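Local atomic coordinates of ornithine aminotransferase (Plasmodium falciparum, PDB entry 3LG0), a protein that probably transfers the delta-amino group of ornithine to 2-oxoglutarate, giving glutamate semialdehyde and glutamate, with pyridoxal 5'-phosphate as cofactor. Residues V194-V199 with L229-E234; G207-S212 with E342-G347; V257-K262 with S272-N277. All coordinates share one frame; numbering follows the deposited sequence.

Interaction 1: V194-V199 with L229-E234; sequences VCAFIV and LFVADE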
loop_
_atom_site.group_PDB
_atom_site.type_symbol
_atom_site.label_atom_id
_atom_site.label_comp_id
_atom_site.label_asym_id
_atom_site.label_seq_id
_atom_site.Cartn_x
_atom_site.Cartn_y
_atom_site.Cartn_z
ATOM N N VAL A 194 16.178 -24.995 2.844
ATOM C CA VAL A 194 14.906 -24.424 3.241
ATOM C C VAL A 194 15.123 -23.503 4.430
ATOM O O VAL A 194 15.762 -23.892 5.409
ATOM C CB VAL A 194 13.890 -25.530 3.593
ATOM C CG1 VAL A 194 12.620 -24.939 4.179
ATOM C CG2 VAL A 194 13.589 -26.361 2.363
ATOM N N CYS A 195 14.607 -22.278 4.338
ATOM C CA CYS A 195 14.759 -21.308 5.425
ATOM C C CYS A 195 13.451 -21.101 6.202
ATOM O O CYS A 195 13.462 -20.749 7.390
ATOM C CB CYS A 195 15.273 -19.967 4.881
ATOM S SG CYS A 195 14.164 -19.229 3.624
ATOM N N ALA A 196 12.322 -21.315 5.529
ATOM C CA ALA A 196 11.030 -21.050 6.156
ATOM C C ALA A 196 9.869 -21.826 5.555
ATOM O O ALA A 196 9.891 -22.228 4.393
ATOM C CB ALA A 196 10.722 -19.541 6.144
ATOM N N PHE A 197 8.846 -22.000 6.376
ATOM C CA PHE A 197 7.554 -22.506 5.950
ATOM C C PHE A 197 6.522 -21.418 6.270
ATOM O O PHE A 197 6.300 -21.081 7.440
ATOM C CB PHE A 197 7.221 -23.790 6.713
ATOM C CG PHE A 197 5.865 -24.362 6.397
ATOM C CD1 PHE A 197 5.427 -24.466 5.091
ATOM C CD2 PHE A 197 5.044 -24.823 7.412
ATOM C CE1 PHE A 197 4.181 -25.002 4.801
ATOM C CE2 PHE A 197 3.798 -25.361 7.130
ATOM C CZ PHE A 197 3.369 -25.454 5.819
ATOM N N ILE A 198 5.906 -20.861 5.230
ATOM C CA ILE A 198 4.899 -19.810 5.423
ATOM C C ILE A 198 3.507 -20.376 5.159
ATOM O O ILE A 198 3.242 -20.938 4.099
ATOM C CB ILE A 198 5.190 -18.578 4.556
ATOM C CG1 ILE A 198 6.629 -18.113 4.799
ATOM C CG2 ILE A 198 4.198 -17.475 4.875
ATOM C CD1 ILE A 198 7.115 -16.985 3.928
ATOM N N VAL A 199 2.641 -20.259 6.152
ATOM C CA VAL A 199 1.379 -20.980 6.135
ATOM C C VAL A 199 0.290 -20.217 6.894
ATOM O O VAL A 199 0.577 -19.497 7.854
ATOM C CB VAL A 199 1.554 -22.375 6.772
ATOM C CG1 VAL A 199 1.827 -22.225 8.237
ATOM C CG2 VAL A 199 0.330 -23.248 6.542
ATOM N N LEU A 229 12.235 -21.520 9.954
ATOM C CA LEU A 229 11.305 -20.500 10.419
ATOM C C LEU A 229 9.875 -20.972 10.170
ATOM O O LEU A 229 9.522 -21.325 9.051
ATOM C CB LEU A 229 11.572 -19.156 9.735
ATOM C CG LEU A 229 12.863 -18.443 10.151
ATOM C CD1 LEU A 229 13.008 -17.084 9.462
ATOM C CD2 LEU A 229 12.920 -18.264 11.651
ATOM N N PHE A 230 9.087 -21.027 11.236
ATOM C CA PHE A 230 7.662 -21.295 11.156
ATOM C C PHE A 230 6.937 -19.938 11.091
ATOM O O PHE A 230 6.734 -19.271 12.121
ATOM C CB PHE A 230 7.230 -22.139 12.373
ATOM C CG PHE A 230 5.741 -22.183 12.618
ATOM C CD1 PHE A 230 4.839 -22.109 11.573
ATOM C CD2 PHE A 230 5.248 -22.328 13.904
ATOM C CE1 PHE A 230 3.476 -22.141 11.816
ATOM C CE2 PHE A 230 3.891 -22.370 14.152
ATOM C CZ PHE A 230 3.001 -22.272 13.105
ATOM N N VAL A 231 6.583 -19.530 9.868
ATOM C CA VAL A 231 5.876 -18.259 9.636
ATOM C C VAL A 231 4.359 -18.413 9.468
ATOM O O VAL A 231 3.895 -19.055 8.524
ATOM C CB VAL A 231 6.407 -17.545 8.390
ATOM C CG1 VAL A 231 5.806 -16.151 8.288
ATOM C CG2 VAL A 231 7.933 -17.465 8.434
ATOM N N ALA A 232 3.602 -17.810 10.376
ATOM C CA ALA A 232 2.154 -17.847 10.327
ATOM C C ALA A 232 1.588 -16.580 9.696
ATOM O O ALA A 232 1.756 -15.482 10.236
ATOM C CB ALA A 232 1.574 -18.022 11.730
ATOM N N ASP A 233 0.895 -16.744 8.574
ATOM C CA ASP A 233 0.191 -15.649 7.929
ATOM C C ASP A 233 -1.169 -15.452 8.572
ATOM O O ASP A 233 -2.099 -16.200 8.290
ATOM C CB ASP A 233 -0.006 -15.954 6.444
ATOM C CG ASP A 233 -0.697 -14.817 5.699
ATOM O OD1 ASP A 233 -1.177 -13.862 6.362
ATOM O OD2 ASP A 233 -0.754 -14.879 4.451
ATOM N N GLU A 234 -1.292 -14.433 9.409
ATOM C CA GLU A 234 -2.517 -14.207 10.173
ATOM C C GLU A 234 -3.226 -12.951 9.692
ATOM O O GLU A 234 -4.007 -12.341 10.426
ATOM C CB GLU A 234 -2.182 -14.086 11.668
ATOM C CG GLU A 234 -1.656 -15.381 12.306
ATOM C CD GLU A 234 -2.690 -16.136 13.168
ATOM O OE1 GLU A 234 -3.909 -15.855 13.086
ATOM O OE2 GLU A 234 -2.274 -17.022 13.946
#
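Ile198 turns CG1 anti to its carbonyl carbon (chi1 -53°), and Val231 turns CG1 anti to its backbone N (chi1 -172°). The two branched side chains then run alongside each other. Ile198 CG1 rests against Val231 CB at 3.6 Å. Ala196 and Leu229 share this face, with Ala196 CB 3.7 Å from Leu229 CB. Helix 112-129 covers it through Tyr120, Cys123 and Trp126.

On the other face, Val199 CG1 meets the edge of the Phe230 ring, 3.9 Å from CE1 and in the ring plane. Helix 215-226 packs here, against Phe197, Val199 and Phe230. It is the helix of a beta-alpha-beta crossover that joins these two neighbouring parallel strands.

Five backbone bonds zip the strands together. Phe197 N to Leu229 O is the straightest, at 2.8 Å and 170°. The ladder ends with Asp233 N giving to Val199 O at 2.9 Å. Asp233 OD1 takes the N-H of Val235. The packed side chains are thus aliphatic or aromatic, and the buried backbone groups pair between strands. The side chain of Asp233 lies about 8 Å from that of Lys262, the probable cofactor lysine, consistent with an acidic group at the cofactor end of the sheet.

Interaction 2: G207-S212 with E342-G347; sequences GVIVPS and EVRGKG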
loop_
_atom_site.group_PDB
_atom_site.type_symbol
_atom_site.label_atom_id
_atom_site.label_comp_id
_atom_site.label_asym_id
_atom_site.label_seq_id
_atom_site.Cartn_x
_atom_site.Cartn_y
_atom_site.Cartn_z
ATOM N N GLY A 207 -10.810 -21.380 0.060
ATOM C CA GLY A 207 -12.212 -21.587 0.372
ATOM C C GLY A 207 -12.456 -21.925 1.822
ATOM O O GLY A 207 -13.330 -22.712 2.142
ATOM N N VAL A 208 -11.685 -21.311 2.706
ATOM C CA VAL A 208 -11.812 -21.562 4.142
ATOM C C VAL A 208 -11.583 -23.045 4.485
ATOM O O VAL A 208 -12.502 -23.774 4.883
ATOM C CB VAL A 208 -13.146 -21.035 4.698
ATOM C CG1 VAL A 208 -13.204 -21.222 6.212
ATOM C CG2 VAL A 208 -13.322 -19.561 4.321
ATOM N N ILE A 209 -10.335 -23.477 4.306
ATOM C CA ILE A 209 -9.925 -24.824 4.668
ATOM C C ILE A 209 -9.328 -24.861 6.072
ATOM O O ILE A 209 -8.252 -24.318 6.310
ATOM C CB ILE A 209 -8.899 -25.388 3.687
ATOM C CG1 ILE A 209 -9.408 -25.257 2.252
ATOM C CG2 ILE A 209 -8.599 -26.842 4.027
ATOM C CD1 ILE A 209 -10.760 -25.891 2.042
ATOM N N VAL A 210 -10.038 -25.510 6.992
ATOM C CA VAL A 210 -9.600 -25.675 8.373
ATOM C C VAL A 210 -8.683 -26.900 8.520
ATOM O O VAL A 210 -8.970 -27.969 7.977
ATOM C CB VAL A 210 -10.818 -25.827 9.311
ATOM C CG1 VAL A 210 -10.380 -25.881 10.762
ATOM C CG2 VAL A 210 -11.803 -24.670 9.105
ATOM N N PRO A 211 -7.573 -26.754 9.262
ATOM C CA PRO A 211 -6.644 -27.882 9.390
ATOM C C PRO A 211 -7.116 -28.888 10.444
ATOM O O PRO A 211 -7.834 -28.506 11.367
ATOM C CB PRO A 211 -5.343 -27.214 9.876
ATOM C CG PRO A 211 -5.706 -25.793 10.240
ATOM C CD PRO A 211 -7.199 -25.641 10.144
ATOM N N SER A 212 -6.710 -30.148 10.319
ATOM C CA SER A 212 -6.893 -31.116 11.410
ATOM C C SER A 212 -6.182 -30.624 12.673
ATOM O O SER A 212 -5.126 -30.004 12.581
ATOM C CB SER A 212 -6.347 -32.484 11.010
ATOM O OG SER A 212 -4.973 -32.394 10.677
ATOM N N GLU A 342 -20.687 -28.453 1.510
ATOM C CA GLU A 342 -20.145 -28.433 2.868
ATOM C C GLU A 342 -20.183 -27.043 3.505
ATOM O O GLU A 342 -19.954 -26.039 2.837
ATOM C CB GLU A 342 -18.696 -28.944 2.878
ATOM C CG GLU A 342 -18.097 -29.027 4.289
ATOM C CD GLU A 342 -16.660 -29.573 4.324
ATOM O OE1 GLU A 342 -15.934 -29.478 3.302
ATOM O OE2 GLU A 342 -16.253 -30.094 5.393
ATOM N N VAL A 343 -20.480 -26.998 4.799
ATOM C CA VAL A 343 -20.323 -25.800 5.592
ATOM C C VAL A 343 -18.983 -25.911 6.328
ATOM O O VAL A 343 -18.711 -26.932 6.948
ATOM C CB VAL A 343 -21.464 -25.636 6.605
ATOM C CG1 VAL A 343 -21.256 -24.370 7.433
ATOM C CG2 VAL A 343 -22.813 -25.601 5.899
ATOM N N ARG A 344 -18.136 -24.882 6.239
ATOM C CA ARG A 344 -16.812 -24.892 6.885
ATOM C C ARG A 344 -16.567 -23.628 7.665
ATOM O O ARG A 344 -17.170 -22.593 7.386
ATOM C CB ARG A 344 -15.682 -24.993 5.870
ATOM C CG ARG A 344 -15.542 -26.337 5.211
ATOM C CD ARG A 344 -14.250 -26.420 4.431
ATOM N NE ARG A 344 -14.230 -25.545 3.269
ATOM C CZ ARG A 344 -14.621 -25.912 2.050
ATOM N NH1 ARG A 344 -15.079 -27.138 1.829
ATOM N NH2 ARG A 344 -14.554 -25.055 1.043
ATOM N N GLY A 345 -15.653 -23.698 8.628
ATOM C CA GLY A 345 -15.326 -22.512 9.392
ATOM C C GLY A 345 -14.715 -22.714 10.758
ATOM O O GLY A 345 -14.507 -23.829 11.213
ATOM N N LYS A 346 -14.421 -21.592 11.404
ATOM C CA LYS A 346 -13.905 -21.562 12.749
ATOM C C LYS A 346 -14.162 -20.165 13.239
ATOM O O LYS A 346 -13.862 -19.209 12.535
ATOM C CB LYS A 346 -12.398 -21.865 12.761
ATOM C CG LYS A 346 -11.740 -21.713 14.128
ATOM C CD LYS A 346 -10.406 -22.468 14.181
ATOM C CE LYS A 346 -10.660 -23.977 14.236
ATOM N NZ LYS A 346 -9.458 -24.806 13.956
ATOM N N GLY A 347 -14.737 -20.038 14.430
ATOM C CA GLY A 347 -15.139 -18.733 14.935
ATOM C C GLY A 347 -16.079 -18.084 13.925
ATOM O O GLY A 347 -17.033 -18.715 13.470
#
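Gly207 O is gripped by two nitrogens of Arg344. Arg344 NH2 gives the shorter bond, 2.9 Å to Gly207 O, and NE adds a longer one of 3.2 Å to the same atom. The grip is side-on. The oxygen lies in the guanidinium plane, and both nitrogens reach it from the same face of its carbonyl plane. Arg344 NE also bonds Val208 O at 3.0 Å, but this bond is bent (130° at the hydrogen), and NE sits well above that carbonyl's plane. The Arg344 chain bends at chi3 (-68°), which turns the guanidinium edge toward the two successive carbonyls.

At another edge, Arg344 NH1 forms a salt bridge with Glu342 OE1 at 2.9 Å. Arg344 NH1 also forms a salt bridge with Glu353 OE1, on strand 349-354. These acids probably balance the arginine charge and limit rotation of its head. Ile209 CD1 lies over one guanidinium face, toward the rim, 3.7 Å from Arg344 NE.

The contact joins the loop between strand 194-199 and helix 215-226 to strand 340-346 of the second sheet, where it pairs with 349-354. In the loop, a G1 beta bulge sets Val208 at positive phi (59°), with Val208 and Ile209 both opposite Gln203.

Further along, valine methyls lie against backbone and the polar end of Lys346. Val208 CG1 touches Gly345 CA. The side chain of Val210 crosses that of Lys346, with CG1 3.5 Å from NZ, while its CG2 meets Gly345 O. Lys346 NZ has a weak hydrogen bond to Tyr251 OH, and its side chain also touches His250.

Interaction 3: V257-K262 with S272-N277; sequences VILLGK and SAILAN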
loop_
_atom_site.group_PDB
_atom_site.type_symbol
_atom_site.label_atom_id
_atom_site.label_comp_id
_atom_site.label_asym_id
_atom_site.label_seq_id
_atom_site.Cartn_x
_atom_site.Cartn_y
_atom_site.Cartn_z
ATOM N N VAL A 257 7.509 -16.212 13.312
ATOM C CA VAL A 257 7.174 -14.980 12.616
ATOM C C VAL A 257 5.670 -14.902 12.378
ATOM O O VAL A 257 5.050 -15.863 11.928
ATOM C CB VAL A 257 7.927 -14.896 11.278
ATOM C CG1 VAL A 257 7.564 -13.615 10.542
ATOM C CG2 VAL A 257 9.460 -14.984 11.508
ATOM N N ILE A 258 5.077 -13.765 12.708
ATOM C CA ILE A 258 3.656 -13.528 12.461
ATOM C C ILE A 258 3.464 -12.409 11.438
ATOM O O ILE A 258 4.142 -11.382 11.522
ATOM C CB ILE A 258 2.935 -13.114 13.748
ATOM C CG1 ILE A 258 3.078 -14.195 14.815
ATOM C CG2 ILE A 258 1.447 -12.835 13.469
ATOM C CD1 ILE A 258 2.182 -15.380 14.604
ATOM N N LEU A 259 2.552 -12.618 10.479
ATOM C CA LEU A 259 2.071 -11.550 9.581
ATOM C C LEU A 259 0.662 -11.073 9.987
ATOM O O LEU A 259 -0.262 -11.880 10.132
ATOM C CB LEU A 259 1.992 -12.013 8.121
ATOM C CG LEU A 259 3.110 -12.769 7.427
ATOM C CD1 LEU A 259 2.933 -12.615 5.914
ATOM C CD2 LEU A 259 4.430 -12.225 7.868
ATOM N N LEU A 260 0.490 -9.764 10.122
ATOM C CA LEU A 260 -0.803 -9.187 10.466
ATOM C C LEU A 260 -1.207 -8.134 9.444
ATOM O O LEU A 260 -0.352 -7.540 8.786
ATOM C CB LEU A 260 -0.750 -8.520 11.846
ATOM C CG LEU A 260 -0.484 -9.365 13.098
ATOM C CD1 LEU A 260 -0.388 -8.469 14.331
ATOM C CD2 LEU A 260 -1.596 -10.384 13.285
ATOM N N GLY A 261 -2.513 -7.891 9.321
ATOM C CA GLY A 261 -3.016 -6.824 8.458
ATOM C C GLY A 261 -4.503 -6.554 8.625
ATOM O O GLY A 261 -5.047 -6.795 9.686
ATOM N N LYS A 262 -5.150 -6.050 7.577
ATOM C CA LYS A 262 -6.609 -5.882 7.537
ATOM C C LYS A 262 -7.203 -5.198 8.761
ATOM O O LYS A 262 -7.307 -3.978 8.794
ATOM C CB LYS A 262 -7.324 -7.221 7.302
ATOM C CG LYS A 262 -6.882 -7.964 6.048
ATOM C CD LYS A 262 -7.005 -7.094 4.809
ATOM C CE LYS A 262 -6.808 -7.902 3.520
ATOM N NZ LYS A 262 -6.847 -7.026 2.291
ATOM N N SER A 272 -0.221 -3.065 7.715
ATOM C CA SER A 272 0.150 -4.453 7.900
ATOM C C SER A 272 1.408 -4.466 8.763
ATOM O O SER A 272 2.025 -3.416 8.993
ATOM C CB SER A 272 0.394 -5.122 6.542
ATOM O OG SER A 272 1.577 -4.619 5.969
ATOM N N ALA A 273 1.794 -5.642 9.233
ATOM C CA ALA A 273 2.941 -5.761 10.137
ATOM C C ALA A 273 3.559 -7.157 10.123
ATOM O O ALA A 273 2.876 -8.158 9.906
ATOM C CB ALA A 273 2.527 -5.389 11.596
ATOM N N ILE A 274 4.858 -7.199 10.392
ATOM C CA ILE A 274 5.537 -8.431 10.662
ATOM C C ILE A 274 6.068 -8.394 12.101
ATOM O O ILE A 274 6.691 -7.418 12.524
ATOM C CB ILE A 274 6.681 -8.660 9.668
ATOM C CG1 ILE A 274 6.123 -8.944 8.278
ATOM C CG2 ILE A 274 7.532 -9.830 10.092
ATOM C CD1 ILE A 274 7.190 -8.873 7.180
ATOM N N LEU A 275 5.808 -9.457 12.859
ATOM C CA LEU A 275 6.338 -9.568 14.219
ATOM C C LEU A 275 7.315 -10.720 14.265
ATOM O O LEU A 275 7.048 -11.799 13.721
ATOM C CB LEU A 275 5.231 -9.855 15.225
ATOM C CG LEU A 275 4.154 -8.817 15.458
ATOM C CD1 LEU A 275 2.848 -9.546 15.790
ATOM C CD2 LEU A 275 4.561 -7.878 16.585
ATOM N N ALA A 276 8.434 -10.502 14.934
ATOM C CA ALA A 276 9.458 -11.529 15.041
ATOM C C ALA A 276 10.381 -11.157 16.196
ATOM O O ALA A 276 10.390 -10.009 16.645
ATOM C CB ALA A 276 10.237 -11.636 13.724
ATOM N N ASN A 277 11.146 -12.124 16.683
ATOM C CA ASN A 277 12.112 -11.840 17.742
ATOM C C ASN A 277 13.433 -11.333 17.187
ATOM O O ASN A 277 13.664 -11.413 15.985
ATOM C CB ASN A 277 12.327 -13.076 18.606
ATOM C CG ASN A 277 11.145 -13.374 19.474
ATOM O OD1 ASN A 277 10.487 -12.463 19.984
ATOM N ND2 ASN A 277 10.856 -14.656 19.654
#
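Leu275 and Leu260 bury the most surface here, and their side chains cross with CD1 against CD1 at 3.7 Å. They sit on one face of a beta hairpin, strands 257-260 and 272-276, inside the large mixed sheet of this class-III aminotransferase. Leu275 CD1 also reaches Ile258 CB at 4.1 Å, so one methyl spans two residues of the facing strand.

Ala273 comes next in buried surface. It forms a hydrogen-bonded pair with Leu260: Leu260 N to Ala273 O is nearly straight, at 2.9 Å and 172°. The return bond, from Ala273 N to Leu260 O, is more bent, and its donor stands above the carbonyl plane. Ile258 and Leu275 make the second such pair, with both donors in the carbonyl planes. The next strand, 105-109, borders 272-276 along its other edge and touches Ala273 and Leu275.

The opposite face carries Val257, Leu259, Ile274 and Ala276. Helix 112-129 covers Leu259 and Ile274 there. Just past the first strand lies Lys262, the probable attachment point of the cofactor, which is not bound to it in this structure. It packs on Ser291 of the second subunit. Beside Ala273, Ser272 OG is hydrogen-bonded to Thr111 O. On the helix-covered face, Leu259 CD2 lies 3.7 Å from Ile274 CG1.

Interactions 1 and 3 belong to one seven-stranded mixed sheet, with centres about 12 Å apart. Strands 229-233 and 257-260 are neighbours in it, and Ala232 N to Val257 O and Glu234 N to Leu259 O are probable hydrogen bonds between them. Helix 112-129 packs on both contacts. Interaction 1 closes before interaction 3 opens. Together they bring Asp233 and Lys262 to the same end of the sheet, consistent with a shared cofactor site. Interaction 2 lies about 20 Å from interaction 1 and about 23 Å from interaction 3, centre to centre. It ties the loop after strand 194-199 to the other sheet. Its segments alternate with those of interaction 1, and interaction 3 is nested within the chain it closes.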